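Local structure of small ribosomal subunit biogenesis GTPase RsgA (1U0L) at residues Lys124-Asp129 with Lys151-Thr156. The protein binds guanine nucleotide through a circularly permuted GTPase domain, probably hydrolyses GTP slowly and probably assists late maturation of the 30S ribosomal subunit. Numbering follows the deposited sequence.
With GDP (guanosine-5'-diphosphate), chain E.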
# COMPACT_ATOMS: atom_id res chain seq x y z
N LYS A 124 -12.86 -12.73 4.65
CA LYS A 124 -14.13 -13.43 4.50
C LYS A 124 -14.00 -14.95 4.65
O LYS A 124 -14.73 -15.70 4.00
CB LYS A 124 -14.75 -13.14 3.12
CG LYS A 124 -15.08 -11.68 2.82
CD LYS A 124 -16.28 -11.60 1.88
CE LYS A 124 -16.28 -10.37 0.97
NZ LYS A 124 -16.63 -9.15 1.69
N MET A 125 -13.08 -15.39 5.49
CA MET A 125 -12.87 -16.82 5.68
C MET A 125 -14.13 -17.51 6.18
O MET A 125 -14.38 -18.68 5.87
CB MET A 125 -11.74 -17.06 6.67
CG MET A 125 -10.36 -16.60 6.19
SD MET A 125 -9.59 -17.63 4.93
CE MET A 125 -9.48 -19.15 5.81
N ASP A 126 -14.93 -16.78 6.95
CA ASP A 126 -16.15 -17.35 7.52
C ASP A 126 -17.14 -17.82 6.46
O ASP A 126 -18.05 -18.59 6.75
CB ASP A 126 -16.85 -16.33 8.41
CG ASP A 126 -17.24 -15.08 7.66
OD1 ASP A 126 -16.34 -14.25 7.39
OD2 ASP A 126 -18.43 -14.92 7.32
N LEU A 127 -16.94 -17.36 5.23
CA LEU A 127 -17.84 -17.69 4.13
C LEU A 127 -17.40 -18.89 3.30
O LEU A 127 -18.20 -19.47 2.57
CB LEU A 127 -17.94 -16.49 3.21
CG LEU A 127 -19.26 -15.79 2.91
CD1 LEU A 127 -19.91 -15.29 4.20
CD2 LEU A 127 -18.98 -14.63 1.96
N TYR A 128 -16.13 -19.27 3.42
CA TYR A 128 -15.58 -20.34 2.62
C TYR A 128 -15.89 -21.79 2.94
O TYR A 128 -15.75 -22.21 4.08
CB TYR A 128 -14.07 -20.18 2.56
CG TYR A 128 -13.63 -18.82 2.06
CD1 TYR A 128 -14.51 -18.01 1.34
CD2 TYR A 128 -12.33 -18.37 2.29
CE1 TYR A 128 -14.10 -16.77 0.85
CE2 TYR A 128 -11.92 -17.13 1.80
CZ TYR A 128 -12.81 -16.34 1.08
OH TYR A 128 -12.41 -15.11 0.59
N ASP A 129 -16.30 -22.53 1.91
CA ASP A 129 -16.58 -23.95 2.05
C ASP A 129 -15.31 -24.69 1.65
O ASP A 129 -14.26 -24.06 1.47
CB ASP A 129 -17.75 -24.37 1.15
CG ASP A 129 -17.51 -24.06 -0.34
OD1 ASP A 129 -18.51 -23.84 -1.06
OD2 ASP A 129 -16.34 -24.06 -0.79
N LYS A 151 -5.07 -14.80 7.49
CA LYS A 151 -6.44 -15.18 7.18
C LYS A 151 -7.40 -14.46 8.14
O LYS A 151 -7.31 -14.62 9.35
CB LYS A 151 -6.64 -16.70 7.33
CG LYS A 151 -5.77 -17.61 6.46
CD LYS A 151 -6.18 -19.06 6.75
CE LYS A 151 -5.32 -20.12 6.08
NZ LYS A 151 -3.99 -20.21 6.73
N THR A 152 -8.34 -13.71 7.60
CA THR A 152 -9.25 -12.98 8.47
C THR A 152 -10.75 -13.12 8.19
O THR A 152 -11.18 -13.71 7.20
CB THR A 152 -8.93 -11.48 8.45
OG1 THR A 152 -9.38 -10.92 7.20
CG2 THR A 152 -7.44 -11.26 8.58
N SER A 153 -11.53 -12.54 9.10
CA SER A 153 -12.98 -12.47 9.00
C SER A 153 -13.40 -11.24 9.77
O SER A 153 -13.39 -11.24 10.99
CB SER A 153 -13.67 -13.68 9.60
OG SER A 153 -15.08 -13.54 9.42
N ALA A 154 -13.74 -10.18 9.05
CA ALA A 154 -14.17 -8.95 9.69
C ALA A 154 -15.32 -9.27 10.64
O ALA A 154 -15.41 -8.70 11.73
CB ALA A 154 -14.63 -7.94 8.65
N LYS A 155 -16.18 -10.20 10.23
CA LYS A 155 -17.33 -10.62 11.02
C LYS A 155 -16.98 -11.44 12.27
O LYS A 155 -17.27 -11.04 13.39
CB LYS A 155 -18.28 -11.44 10.14
CG LYS A 155 -18.98 -10.66 9.04
CD LYS A 155 -20.01 -9.69 9.61
CE LYS A 155 -20.74 -8.94 8.50
NZ LYS A 155 -21.49 -9.87 7.60
N THR A 156 -16.37 -12.59 12.05
CA THR A 156 -15.97 -13.49 13.13
C THR A 156 -14.87 -12.93 14.02
O THR A 156 -14.77 -13.28 15.20
CB THR A 156 -15.46 -14.80 12.56
OG1 THR A 156 -16.52 -15.48 11.90
CG2 THR A 156 -14.95 -15.68 13.66
PB GDP E . -14.67 -2.63 0.87
O1B GDP E . -13.48 -3.49 0.60
O2B GDP E . -15.22 -1.94 -0.36
O3B GDP E . -14.43 -1.60 2.00
O3A GDP E . -15.87 -3.66 1.41
PA GDP E . -16.77 -3.56 2.69
O1A GDP E . -17.76 -2.44 2.58
O2A GDP E . -15.91 -3.52 3.94
O5' GDP E . -17.54 -4.99 2.71
C5' GDP E . -18.44 -5.31 1.65
C4' GDP E . -19.54 -6.20 2.15
O4' GDP E . -18.91 -7.44 2.57
C3' GDP E . -20.40 -5.65 3.33
O3' GDP E . -21.84 -5.86 2.93
C2' GDP E . -20.02 -6.52 4.53
O2' GDP E . -21.19 -6.78 5.30
C1' GDP E . -19.31 -7.76 3.87
N9 GDP E . -18.01 -8.32 4.58
C8 GDP E . -16.84 -7.64 4.78
N7 GDP E . -15.94 -8.42 5.41
C5 GDP E . -16.57 -9.64 5.60
C6 GDP E . -16.09 -10.84 6.20
O6 GDP E . -14.97 -11.03 6.68
N1 GDP E . -17.04 -11.88 6.22
C2 GDP E . -18.32 -11.74 5.69
N2 GDP E . -19.15 -12.80 5.76
N3 GDP E . -18.76 -10.59 5.12
C4 GDP E . -17.84 -9.59 5.11
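With OG anti to its backbone N (chi1 -179°), S153 meets D126, whose CG sits between N and the carbonyl carbon (chi1 60°), hydroxyl to carboxylate. The serine donates to OD1 and, as an ST motif, accepts from the backbone N of T156, a pair of bonds that would hold hydroxyl and carboxylate in place. The site exemplifies how P-loop GTPases select guanine through the NKxD aspartate and a backbone amide of a following loop: GDP N1 donates to D126 OD1 at 2.7 Å, almost straight at 178°, GDP N2 donates to OD2, and A154 N donates a hydrogen bond to GDP O6 at 2.8 Å. K124 lays its aliphatic chain over one face of the base and K155 sets CG over the other; K124 NZ donates hydrogen bonds to GDP O4' and the G179 carbonyl. M125 N donates to T152 O (3.1 Å), tying the two loops together, and its bent side chain, also touching L133, places CE 3.4 Å from CD of K151. An alanine here would probably leave the K151 methylenes and L133 without their thioether cover. The pairing joins the loops that follow parallel neighbouring strands 117-122 and 149-151 and lead into helices 130-143 and 160-167.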